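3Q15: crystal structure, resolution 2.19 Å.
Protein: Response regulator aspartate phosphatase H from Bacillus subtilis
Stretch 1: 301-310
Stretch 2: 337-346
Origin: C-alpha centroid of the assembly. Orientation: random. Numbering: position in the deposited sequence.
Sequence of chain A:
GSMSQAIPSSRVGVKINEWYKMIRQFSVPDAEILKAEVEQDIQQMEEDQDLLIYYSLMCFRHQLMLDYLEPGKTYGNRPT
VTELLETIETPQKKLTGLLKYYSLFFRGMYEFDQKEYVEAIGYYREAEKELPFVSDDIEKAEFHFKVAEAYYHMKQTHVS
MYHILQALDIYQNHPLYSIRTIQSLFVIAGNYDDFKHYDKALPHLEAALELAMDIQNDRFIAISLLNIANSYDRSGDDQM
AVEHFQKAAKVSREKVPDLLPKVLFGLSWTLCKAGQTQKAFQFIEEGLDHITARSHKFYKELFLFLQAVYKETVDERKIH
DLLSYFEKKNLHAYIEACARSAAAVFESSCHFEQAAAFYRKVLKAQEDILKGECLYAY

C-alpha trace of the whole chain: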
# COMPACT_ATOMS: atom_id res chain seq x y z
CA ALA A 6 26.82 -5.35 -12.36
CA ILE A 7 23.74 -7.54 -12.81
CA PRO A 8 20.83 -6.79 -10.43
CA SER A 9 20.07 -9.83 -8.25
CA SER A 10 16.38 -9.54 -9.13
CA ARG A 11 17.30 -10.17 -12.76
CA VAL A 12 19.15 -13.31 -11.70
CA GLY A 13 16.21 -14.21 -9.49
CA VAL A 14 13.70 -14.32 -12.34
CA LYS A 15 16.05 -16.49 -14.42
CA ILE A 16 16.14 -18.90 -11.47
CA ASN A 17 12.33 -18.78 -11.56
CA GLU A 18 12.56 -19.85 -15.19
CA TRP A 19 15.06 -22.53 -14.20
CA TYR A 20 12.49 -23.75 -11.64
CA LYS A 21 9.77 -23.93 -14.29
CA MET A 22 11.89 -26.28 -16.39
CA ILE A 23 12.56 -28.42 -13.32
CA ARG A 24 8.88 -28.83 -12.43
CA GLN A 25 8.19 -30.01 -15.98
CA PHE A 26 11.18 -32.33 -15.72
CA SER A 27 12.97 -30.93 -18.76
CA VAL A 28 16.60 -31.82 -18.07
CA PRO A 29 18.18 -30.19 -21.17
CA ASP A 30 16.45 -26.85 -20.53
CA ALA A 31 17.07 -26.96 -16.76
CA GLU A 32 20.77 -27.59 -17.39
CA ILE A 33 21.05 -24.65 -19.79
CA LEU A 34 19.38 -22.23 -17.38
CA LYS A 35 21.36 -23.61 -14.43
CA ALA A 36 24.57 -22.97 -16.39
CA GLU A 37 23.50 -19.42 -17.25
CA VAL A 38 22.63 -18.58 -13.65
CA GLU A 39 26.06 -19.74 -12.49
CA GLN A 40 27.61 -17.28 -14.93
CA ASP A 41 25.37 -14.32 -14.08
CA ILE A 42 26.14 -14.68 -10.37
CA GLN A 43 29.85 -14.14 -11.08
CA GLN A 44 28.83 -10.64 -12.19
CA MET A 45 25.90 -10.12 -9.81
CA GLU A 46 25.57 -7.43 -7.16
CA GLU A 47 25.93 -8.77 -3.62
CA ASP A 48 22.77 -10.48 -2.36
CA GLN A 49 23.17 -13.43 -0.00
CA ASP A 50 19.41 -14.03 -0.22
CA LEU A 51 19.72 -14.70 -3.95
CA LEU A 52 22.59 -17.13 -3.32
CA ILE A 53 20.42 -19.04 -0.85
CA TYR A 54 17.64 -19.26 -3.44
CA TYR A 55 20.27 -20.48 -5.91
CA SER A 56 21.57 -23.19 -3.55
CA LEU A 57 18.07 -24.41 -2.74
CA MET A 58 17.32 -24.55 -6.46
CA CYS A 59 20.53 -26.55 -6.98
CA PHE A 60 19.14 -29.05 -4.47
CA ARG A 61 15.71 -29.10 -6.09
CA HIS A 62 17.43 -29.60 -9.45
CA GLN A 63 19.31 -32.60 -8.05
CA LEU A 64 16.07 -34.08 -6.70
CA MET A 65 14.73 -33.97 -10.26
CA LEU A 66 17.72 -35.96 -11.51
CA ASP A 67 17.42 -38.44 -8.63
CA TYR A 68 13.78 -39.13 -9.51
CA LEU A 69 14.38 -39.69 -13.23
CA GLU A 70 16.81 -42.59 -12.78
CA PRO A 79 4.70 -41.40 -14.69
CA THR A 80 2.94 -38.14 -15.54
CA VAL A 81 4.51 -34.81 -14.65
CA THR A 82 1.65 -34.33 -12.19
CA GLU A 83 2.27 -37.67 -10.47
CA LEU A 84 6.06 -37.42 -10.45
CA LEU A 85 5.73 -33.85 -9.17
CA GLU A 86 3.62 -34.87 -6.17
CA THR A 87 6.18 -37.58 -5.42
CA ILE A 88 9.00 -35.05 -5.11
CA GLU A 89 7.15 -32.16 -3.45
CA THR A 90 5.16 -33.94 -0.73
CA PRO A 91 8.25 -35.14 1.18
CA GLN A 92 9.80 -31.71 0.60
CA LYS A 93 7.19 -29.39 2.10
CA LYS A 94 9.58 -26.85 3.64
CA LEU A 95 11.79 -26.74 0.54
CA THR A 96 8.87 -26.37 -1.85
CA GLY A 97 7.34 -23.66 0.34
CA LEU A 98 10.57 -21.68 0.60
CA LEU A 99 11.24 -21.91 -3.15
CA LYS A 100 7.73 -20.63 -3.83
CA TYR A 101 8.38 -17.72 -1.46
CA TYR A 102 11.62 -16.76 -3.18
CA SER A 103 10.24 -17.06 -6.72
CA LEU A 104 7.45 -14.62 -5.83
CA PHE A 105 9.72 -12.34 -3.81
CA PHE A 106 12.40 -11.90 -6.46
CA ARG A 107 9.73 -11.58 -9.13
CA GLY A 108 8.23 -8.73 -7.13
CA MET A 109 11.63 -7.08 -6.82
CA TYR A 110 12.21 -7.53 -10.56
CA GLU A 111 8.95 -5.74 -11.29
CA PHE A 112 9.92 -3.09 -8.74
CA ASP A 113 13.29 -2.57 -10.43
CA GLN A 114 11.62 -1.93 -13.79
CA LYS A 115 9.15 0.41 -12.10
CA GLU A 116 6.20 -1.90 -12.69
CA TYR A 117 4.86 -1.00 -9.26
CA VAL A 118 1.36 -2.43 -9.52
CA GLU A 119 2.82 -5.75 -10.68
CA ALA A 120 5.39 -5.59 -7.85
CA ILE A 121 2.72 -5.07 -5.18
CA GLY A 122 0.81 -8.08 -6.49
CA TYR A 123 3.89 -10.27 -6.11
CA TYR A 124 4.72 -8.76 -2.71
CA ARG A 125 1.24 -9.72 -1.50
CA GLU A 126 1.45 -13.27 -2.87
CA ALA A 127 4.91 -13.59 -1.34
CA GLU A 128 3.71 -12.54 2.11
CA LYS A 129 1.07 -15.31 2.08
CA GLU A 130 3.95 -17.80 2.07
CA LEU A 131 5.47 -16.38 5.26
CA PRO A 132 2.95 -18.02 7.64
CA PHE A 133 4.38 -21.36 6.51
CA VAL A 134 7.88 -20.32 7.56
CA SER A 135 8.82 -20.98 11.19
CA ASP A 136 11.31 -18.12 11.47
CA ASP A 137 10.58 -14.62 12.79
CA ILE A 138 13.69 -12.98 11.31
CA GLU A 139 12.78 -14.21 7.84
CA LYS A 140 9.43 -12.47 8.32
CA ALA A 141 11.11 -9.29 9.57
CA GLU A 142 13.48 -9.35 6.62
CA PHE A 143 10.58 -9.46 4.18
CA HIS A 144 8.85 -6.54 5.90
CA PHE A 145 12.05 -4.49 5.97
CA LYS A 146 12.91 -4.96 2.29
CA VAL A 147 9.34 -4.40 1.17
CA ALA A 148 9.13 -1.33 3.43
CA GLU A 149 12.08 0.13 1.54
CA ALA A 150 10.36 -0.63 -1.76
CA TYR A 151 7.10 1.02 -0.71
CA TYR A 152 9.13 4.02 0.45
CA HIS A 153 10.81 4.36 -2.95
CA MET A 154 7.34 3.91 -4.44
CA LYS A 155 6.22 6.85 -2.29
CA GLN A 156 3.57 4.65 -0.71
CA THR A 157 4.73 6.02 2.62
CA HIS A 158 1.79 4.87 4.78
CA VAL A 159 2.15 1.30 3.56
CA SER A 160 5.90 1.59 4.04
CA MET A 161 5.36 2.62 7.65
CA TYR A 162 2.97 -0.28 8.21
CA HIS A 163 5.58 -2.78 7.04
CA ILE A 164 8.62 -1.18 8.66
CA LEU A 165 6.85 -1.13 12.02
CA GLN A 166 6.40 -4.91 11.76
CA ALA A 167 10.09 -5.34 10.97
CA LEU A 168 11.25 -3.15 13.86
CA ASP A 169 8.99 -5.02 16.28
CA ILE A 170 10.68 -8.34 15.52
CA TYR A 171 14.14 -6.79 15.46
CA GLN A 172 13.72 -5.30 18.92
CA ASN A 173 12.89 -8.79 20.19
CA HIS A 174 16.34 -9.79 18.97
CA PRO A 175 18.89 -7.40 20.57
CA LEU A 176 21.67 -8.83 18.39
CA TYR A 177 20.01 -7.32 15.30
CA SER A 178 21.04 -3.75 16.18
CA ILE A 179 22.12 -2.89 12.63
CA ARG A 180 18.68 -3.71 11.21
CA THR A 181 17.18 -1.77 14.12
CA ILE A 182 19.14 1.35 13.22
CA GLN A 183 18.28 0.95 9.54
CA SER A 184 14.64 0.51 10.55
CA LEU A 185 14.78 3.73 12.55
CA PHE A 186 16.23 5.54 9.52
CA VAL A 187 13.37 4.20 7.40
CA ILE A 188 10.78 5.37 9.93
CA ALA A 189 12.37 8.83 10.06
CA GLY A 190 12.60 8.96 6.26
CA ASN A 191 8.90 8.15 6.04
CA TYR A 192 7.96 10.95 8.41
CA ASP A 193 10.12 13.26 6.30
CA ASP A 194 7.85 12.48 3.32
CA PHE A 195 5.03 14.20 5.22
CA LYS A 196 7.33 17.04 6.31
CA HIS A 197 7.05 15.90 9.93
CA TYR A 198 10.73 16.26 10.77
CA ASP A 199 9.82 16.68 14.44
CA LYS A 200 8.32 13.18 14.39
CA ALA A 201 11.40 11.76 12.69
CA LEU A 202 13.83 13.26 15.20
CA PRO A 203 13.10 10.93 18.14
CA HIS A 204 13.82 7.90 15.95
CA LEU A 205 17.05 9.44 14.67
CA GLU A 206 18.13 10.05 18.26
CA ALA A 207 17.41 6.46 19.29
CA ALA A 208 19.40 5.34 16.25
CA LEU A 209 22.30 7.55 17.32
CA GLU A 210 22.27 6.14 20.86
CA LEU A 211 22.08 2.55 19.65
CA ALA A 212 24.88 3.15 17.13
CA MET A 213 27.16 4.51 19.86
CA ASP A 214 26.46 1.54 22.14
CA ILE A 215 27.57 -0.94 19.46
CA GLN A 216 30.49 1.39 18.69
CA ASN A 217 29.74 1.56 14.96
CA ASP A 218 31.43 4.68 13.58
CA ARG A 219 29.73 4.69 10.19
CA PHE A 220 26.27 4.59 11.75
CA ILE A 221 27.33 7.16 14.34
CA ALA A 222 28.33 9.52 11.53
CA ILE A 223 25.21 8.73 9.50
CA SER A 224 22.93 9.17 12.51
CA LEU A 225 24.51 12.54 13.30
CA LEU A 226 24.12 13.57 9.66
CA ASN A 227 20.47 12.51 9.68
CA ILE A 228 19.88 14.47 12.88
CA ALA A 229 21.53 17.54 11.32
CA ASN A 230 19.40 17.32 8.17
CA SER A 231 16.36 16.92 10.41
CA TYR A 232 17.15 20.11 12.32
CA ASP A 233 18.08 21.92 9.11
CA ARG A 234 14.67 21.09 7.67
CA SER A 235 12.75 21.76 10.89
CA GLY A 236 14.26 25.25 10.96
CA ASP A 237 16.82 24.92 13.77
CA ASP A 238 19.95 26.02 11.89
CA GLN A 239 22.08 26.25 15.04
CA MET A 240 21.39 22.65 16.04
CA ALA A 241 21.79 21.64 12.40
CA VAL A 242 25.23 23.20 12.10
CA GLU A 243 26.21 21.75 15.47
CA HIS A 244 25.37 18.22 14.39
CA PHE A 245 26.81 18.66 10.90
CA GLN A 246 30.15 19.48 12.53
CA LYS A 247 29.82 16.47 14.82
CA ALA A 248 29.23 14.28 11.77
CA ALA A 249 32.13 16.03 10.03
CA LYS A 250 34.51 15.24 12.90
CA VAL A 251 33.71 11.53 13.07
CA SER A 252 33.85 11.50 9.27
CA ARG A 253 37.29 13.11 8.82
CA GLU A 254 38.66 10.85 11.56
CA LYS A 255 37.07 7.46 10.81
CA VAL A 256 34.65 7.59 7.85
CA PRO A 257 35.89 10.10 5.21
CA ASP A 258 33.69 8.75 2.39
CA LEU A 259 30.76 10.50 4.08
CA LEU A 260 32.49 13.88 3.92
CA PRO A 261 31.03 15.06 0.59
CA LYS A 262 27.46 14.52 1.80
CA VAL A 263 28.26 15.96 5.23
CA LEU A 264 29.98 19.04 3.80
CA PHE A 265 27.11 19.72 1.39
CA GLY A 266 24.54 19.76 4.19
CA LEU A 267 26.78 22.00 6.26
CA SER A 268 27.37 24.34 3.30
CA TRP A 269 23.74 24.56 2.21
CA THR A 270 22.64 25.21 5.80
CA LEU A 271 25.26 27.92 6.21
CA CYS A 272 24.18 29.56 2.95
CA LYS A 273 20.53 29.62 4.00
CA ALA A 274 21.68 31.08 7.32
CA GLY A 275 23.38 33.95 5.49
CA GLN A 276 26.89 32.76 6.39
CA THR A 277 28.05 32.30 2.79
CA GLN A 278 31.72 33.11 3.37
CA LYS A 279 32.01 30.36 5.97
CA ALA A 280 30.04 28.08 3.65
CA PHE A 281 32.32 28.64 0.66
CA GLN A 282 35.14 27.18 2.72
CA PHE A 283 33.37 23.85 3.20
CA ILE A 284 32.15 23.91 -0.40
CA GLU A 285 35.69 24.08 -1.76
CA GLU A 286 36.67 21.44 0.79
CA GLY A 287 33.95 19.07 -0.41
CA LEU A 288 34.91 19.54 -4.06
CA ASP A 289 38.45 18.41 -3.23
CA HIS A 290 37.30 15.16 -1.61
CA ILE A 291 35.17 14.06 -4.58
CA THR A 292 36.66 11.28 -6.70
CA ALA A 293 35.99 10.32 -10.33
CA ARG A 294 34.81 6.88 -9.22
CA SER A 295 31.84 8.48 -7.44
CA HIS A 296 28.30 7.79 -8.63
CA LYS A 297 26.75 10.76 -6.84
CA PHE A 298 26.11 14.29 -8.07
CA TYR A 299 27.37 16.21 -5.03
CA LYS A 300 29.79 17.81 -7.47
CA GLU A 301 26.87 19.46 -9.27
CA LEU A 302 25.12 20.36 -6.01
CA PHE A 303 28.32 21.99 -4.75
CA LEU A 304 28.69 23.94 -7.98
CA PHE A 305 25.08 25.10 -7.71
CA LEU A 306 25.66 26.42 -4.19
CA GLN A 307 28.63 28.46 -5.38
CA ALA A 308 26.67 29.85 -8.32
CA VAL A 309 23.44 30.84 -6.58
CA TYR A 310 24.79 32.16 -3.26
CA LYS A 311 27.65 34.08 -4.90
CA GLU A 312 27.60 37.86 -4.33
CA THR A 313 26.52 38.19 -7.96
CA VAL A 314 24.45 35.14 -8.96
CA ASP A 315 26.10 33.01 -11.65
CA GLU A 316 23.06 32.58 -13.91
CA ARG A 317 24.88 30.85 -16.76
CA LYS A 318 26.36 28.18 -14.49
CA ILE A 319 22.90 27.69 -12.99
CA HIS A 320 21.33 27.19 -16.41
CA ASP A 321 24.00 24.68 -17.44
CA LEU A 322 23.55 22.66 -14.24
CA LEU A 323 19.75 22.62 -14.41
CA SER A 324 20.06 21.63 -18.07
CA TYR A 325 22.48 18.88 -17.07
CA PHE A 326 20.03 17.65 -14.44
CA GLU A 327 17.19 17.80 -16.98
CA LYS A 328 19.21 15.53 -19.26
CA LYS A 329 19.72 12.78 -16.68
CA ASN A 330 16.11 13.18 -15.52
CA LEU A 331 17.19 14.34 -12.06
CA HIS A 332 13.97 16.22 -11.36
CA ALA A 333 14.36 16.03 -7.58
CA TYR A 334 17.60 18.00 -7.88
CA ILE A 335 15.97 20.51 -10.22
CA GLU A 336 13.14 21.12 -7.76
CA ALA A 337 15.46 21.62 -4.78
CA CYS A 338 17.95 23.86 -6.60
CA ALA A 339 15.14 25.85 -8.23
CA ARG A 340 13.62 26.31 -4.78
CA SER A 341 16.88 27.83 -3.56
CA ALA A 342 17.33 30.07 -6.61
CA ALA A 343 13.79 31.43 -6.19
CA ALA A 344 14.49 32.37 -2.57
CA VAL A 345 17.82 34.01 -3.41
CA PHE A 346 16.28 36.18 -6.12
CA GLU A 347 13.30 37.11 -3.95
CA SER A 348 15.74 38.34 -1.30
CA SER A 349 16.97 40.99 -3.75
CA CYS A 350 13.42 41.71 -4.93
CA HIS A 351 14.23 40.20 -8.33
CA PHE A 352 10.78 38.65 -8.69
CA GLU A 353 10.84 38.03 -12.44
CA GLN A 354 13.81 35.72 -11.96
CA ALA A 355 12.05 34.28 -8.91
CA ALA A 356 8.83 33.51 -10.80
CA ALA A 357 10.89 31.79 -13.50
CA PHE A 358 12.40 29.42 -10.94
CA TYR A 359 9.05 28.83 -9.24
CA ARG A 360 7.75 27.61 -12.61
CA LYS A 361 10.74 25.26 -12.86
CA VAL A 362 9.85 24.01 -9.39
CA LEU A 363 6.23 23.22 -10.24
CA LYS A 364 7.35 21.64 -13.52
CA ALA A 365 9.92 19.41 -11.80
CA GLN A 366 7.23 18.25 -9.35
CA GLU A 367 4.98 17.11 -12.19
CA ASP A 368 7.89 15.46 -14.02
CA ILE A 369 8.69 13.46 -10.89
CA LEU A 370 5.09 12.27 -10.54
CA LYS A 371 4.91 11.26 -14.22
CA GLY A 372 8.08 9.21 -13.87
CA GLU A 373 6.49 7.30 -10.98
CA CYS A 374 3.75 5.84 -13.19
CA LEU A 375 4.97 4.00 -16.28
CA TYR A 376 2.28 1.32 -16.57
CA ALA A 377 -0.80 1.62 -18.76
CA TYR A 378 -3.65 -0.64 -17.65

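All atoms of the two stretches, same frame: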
# COMPACT_ATOMS: atom_id res chain seq x y z
N GLU A 301 27.78 18.51 -8.63
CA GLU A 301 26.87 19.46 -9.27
C GLU A 301 26.08 20.27 -8.25
O GLU A 301 25.75 21.44 -8.49
CB GLU A 301 25.91 18.73 -10.22
CG GLU A 301 26.50 18.41 -11.59
CD GLU A 301 27.48 17.25 -11.56
OE1 GLU A 301 28.21 17.07 -12.56
OE2 GLU A 301 27.51 16.51 -10.56
N LEU A 302 25.78 19.65 -7.11
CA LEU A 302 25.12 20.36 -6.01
C LEU A 302 26.06 21.40 -5.40
O LEU A 302 25.65 22.51 -5.06
CB LEU A 302 24.64 19.38 -4.94
CG LEU A 302 23.39 18.53 -5.19
CD1 LEU A 302 22.26 19.38 -5.75
CD2 LEU A 302 23.70 17.38 -6.12
N PHE A 303 27.34 21.05 -5.26
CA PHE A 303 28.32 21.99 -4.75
C PHE A 303 28.44 23.17 -5.70
O PHE A 303 28.43 24.32 -5.26
CB PHE A 303 29.69 21.34 -4.57
CG PHE A 303 29.87 20.66 -3.24
CD1 PHE A 303 29.83 21.40 -2.07
CD2 PHE A 303 30.09 19.30 -3.16
CE1 PHE A 303 30.01 20.78 -0.84
CE2 PHE A 303 30.26 18.68 -1.94
CZ PHE A 303 30.22 19.42 -0.77
N LEU A 304 28.55 22.89 -6.99
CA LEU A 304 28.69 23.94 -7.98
C LEU A 304 27.47 24.86 -8.00
O LEU A 304 27.59 26.06 -8.24
CB LEU A 304 28.95 23.34 -9.37
CG LEU A 304 30.30 22.66 -9.53
CD1 LEU A 304 30.41 21.96 -10.88
CD2 LEU A 304 31.43 23.67 -9.35
N PHE A 305 26.29 24.29 -7.75
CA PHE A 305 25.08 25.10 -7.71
C PHE A 305 25.07 26.06 -6.52
O PHE A 305 24.62 27.20 -6.64
CB PHE A 305 23.82 24.23 -7.69
CG PHE A 305 22.55 25.03 -7.68
CD1 PHE A 305 22.00 25.48 -8.87
CD2 PHE A 305 21.93 25.36 -6.49
CE1 PHE A 305 20.84 26.23 -8.88
CE2 PHE A 305 20.77 26.11 -6.49
CZ PHE A 305 20.22 26.55 -7.69
N LEU A 306 25.56 25.58 -5.38
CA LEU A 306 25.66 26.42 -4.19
C LEU A 306 26.54 27.63 -4.46
O LEU A 306 26.18 28.76 -4.13
CB LEU A 306 26.24 25.62 -3.02
CG LEU A 306 25.29 24.66 -2.32
CD1 LEU A 306 25.94 24.11 -1.06
CD2 LEU A 306 23.99 25.37 -1.99
N GLN A 307 27.71 27.38 -5.06
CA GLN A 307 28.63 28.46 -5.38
C GLN A 307 27.94 29.49 -6.27
O GLN A 307 28.07 30.69 -6.06
CB GLN A 307 29.86 27.93 -6.10
CG GLN A 307 30.85 27.20 -5.22
CD GLN A 307 32.13 26.87 -5.95
OE1 GLN A 307 32.16 26.83 -7.18
NE2 GLN A 307 33.21 26.65 -5.20
N ALA A 308 27.22 28.99 -7.27
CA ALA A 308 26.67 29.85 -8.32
C ALA A 308 25.52 30.73 -7.83
O ALA A 308 25.42 31.90 -8.20
CB ALA A 308 26.23 29.02 -9.51
N VAL A 309 24.67 30.16 -6.98
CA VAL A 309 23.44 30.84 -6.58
C VAL A 309 23.61 31.74 -5.35
O VAL A 309 22.89 32.73 -5.21
CB VAL A 309 22.28 29.85 -6.36
CG1 VAL A 309 22.45 29.12 -5.03
CG2 VAL A 309 20.95 30.57 -6.40
N TYR A 310 24.55 31.38 -4.48
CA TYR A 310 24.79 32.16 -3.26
C TYR A 310 25.97 33.12 -3.40
O TYR A 310 26.33 33.82 -2.46
CB TYR A 310 24.99 31.25 -2.04
CG TYR A 310 23.72 30.54 -1.63
CD1 TYR A 310 23.52 29.20 -1.94
CD2 TYR A 310 22.72 31.21 -0.94
CE1 TYR A 310 22.35 28.55 -1.58
CE2 TYR A 310 21.56 30.57 -0.57
CZ TYR A 310 21.38 29.24 -0.89
OH TYR A 310 20.21 28.60 -0.52
N ALA A 337 14.77 21.10 -5.96
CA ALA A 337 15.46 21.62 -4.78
C ALA A 337 16.31 22.84 -5.12
O ALA A 337 16.24 23.86 -4.44
CB ALA A 337 16.31 20.52 -4.15
N CYS A 338 17.12 22.73 -6.17
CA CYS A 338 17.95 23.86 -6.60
C CYS A 338 17.10 25.05 -7.03
O CYS A 338 17.41 26.20 -6.70
CB CYS A 338 18.88 23.44 -7.74
SG CYS A 338 20.17 22.28 -7.23
N ALA A 339 16.03 24.78 -7.77
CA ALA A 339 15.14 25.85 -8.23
C ALA A 339 14.46 26.52 -7.04
O ALA A 339 14.18 27.72 -7.08
CB ALA A 339 14.10 25.30 -9.19
N ARG A 340 14.20 25.75 -5.99
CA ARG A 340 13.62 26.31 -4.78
C ARG A 340 14.58 27.33 -4.20
O ARG A 340 14.19 28.44 -3.84
CB ARG A 340 13.33 25.21 -3.76
CG ARG A 340 12.05 24.41 -4.02
CD ARG A 340 11.87 23.34 -2.96
NE ARG A 340 10.66 22.53 -3.14
CZ ARG A 340 9.50 22.79 -2.55
NH1 ARG A 340 9.37 23.84 -1.75
NH2 ARG A 340 8.45 21.99 -2.76
N SER A 341 15.85 26.95 -4.11
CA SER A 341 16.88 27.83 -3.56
C SER A 341 17.00 29.10 -4.40
O SER A 341 16.94 30.20 -3.86
CB SER A 341 18.22 27.11 -3.49
OG SER A 341 18.07 25.89 -2.77
N ALA A 342 17.16 28.93 -5.71
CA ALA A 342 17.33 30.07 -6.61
C ALA A 342 16.18 31.07 -6.46
O ALA A 342 16.40 32.28 -6.45
CB ALA A 342 17.46 29.60 -8.05
N ALA A 343 14.96 30.57 -6.33
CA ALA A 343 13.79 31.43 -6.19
C ALA A 343 13.88 32.27 -4.92
O ALA A 343 13.52 33.45 -4.93
CB ALA A 343 12.52 30.61 -6.18
N ALA A 344 14.37 31.67 -3.84
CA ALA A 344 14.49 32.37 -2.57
C ALA A 344 15.60 33.42 -2.62
O ALA A 344 15.45 34.53 -2.10
CB ALA A 344 14.75 31.39 -1.44
N VAL A 345 16.72 33.07 -3.25
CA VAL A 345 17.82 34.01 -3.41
C VAL A 345 17.40 35.24 -4.19
O VAL A 345 17.68 36.37 -3.79
CB VAL A 345 19.04 33.35 -4.08
CG1 VAL A 345 20.12 34.39 -4.39
CG2 VAL A 345 19.60 32.24 -3.20
N PHE A 346 16.71 35.04 -5.31
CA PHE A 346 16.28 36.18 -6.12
C PHE A 346 15.22 37.03 -5.42
O PHE A 346 15.25 38.26 -5.50
CB PHE A 346 15.81 35.74 -7.51
CG PHE A 346 16.94 35.39 -8.44
CD1 PHE A 346 17.75 36.38 -8.98
CD2 PHE A 346 17.18 34.07 -8.79
CE1 PHE A 346 18.79 36.06 -9.83
CE2 PHE A 346 18.21 33.74 -9.65
CZ PHE A 346 19.02 34.73 -10.17

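The two stretches, 301-310 and 337-346, are helical and run side by side with their N-to-C directions only 14° apart and their axes 10.2 Å apart at closest approach. Within each, i to i+4 backbone hydrogen bonds hold the helix, and no hydrogen bond crosses between them, so the contact rests on shape and apolar chemistry. The register repeats every four residues: the CA atoms of Phe 305 and Cys 338 lie 7.3 Å apart, those of Val 309 and Ala 342 6.2 Å apart.

Leu 302 opens the contact. Its CA-to-CB bond points sideways, but the m, m rotamer brings CD1 to 3.9 Å from Cys 338 SG.

One turn on, Phe 305 points toward the partner helix in the t rotamer and laps Cys 338. The CB of Cys 338 sits 3.4 Å from the Phe 305 ring centroid, nearly along the ring normal, a CH-pi contact; its SG, 3.8 Å from the same centroid, adds a sulfur-aromatic one. The ring lies close against the partner helix over this small side chain, and Phe 305 CZ comes within 3.0 Å of Cys 338 O. That oxygen already accepts the backbone hydrogen bond from Ala 342 N. Near the plane of the ring, Ala 342 CB and Ser 341 CB line its edge.

Val 309, the next residue in the repeat, meets a small one: its CG2 packs 3.7 Å from Ala 342 CA, and the methyl side chain there accompanies the closer backbone spacing. The same CG2 reaches Val 345 CG2 at 3.9 Å, while Val 345 CG1 lies 3.3 Å from Val 309 O.

Tyr 310 starts sideways, yet its end swings nearer, placing CE2 3.7 Å from Val 345 CG2. Its OH approaches Ser 341 CB at 3.9 Å without hydrogen bonding across the interface. Large side chains meet small ones at Cys 338 and Ala 342, while Val 345 closes the end of the contact against Val 309 and Tyr 310.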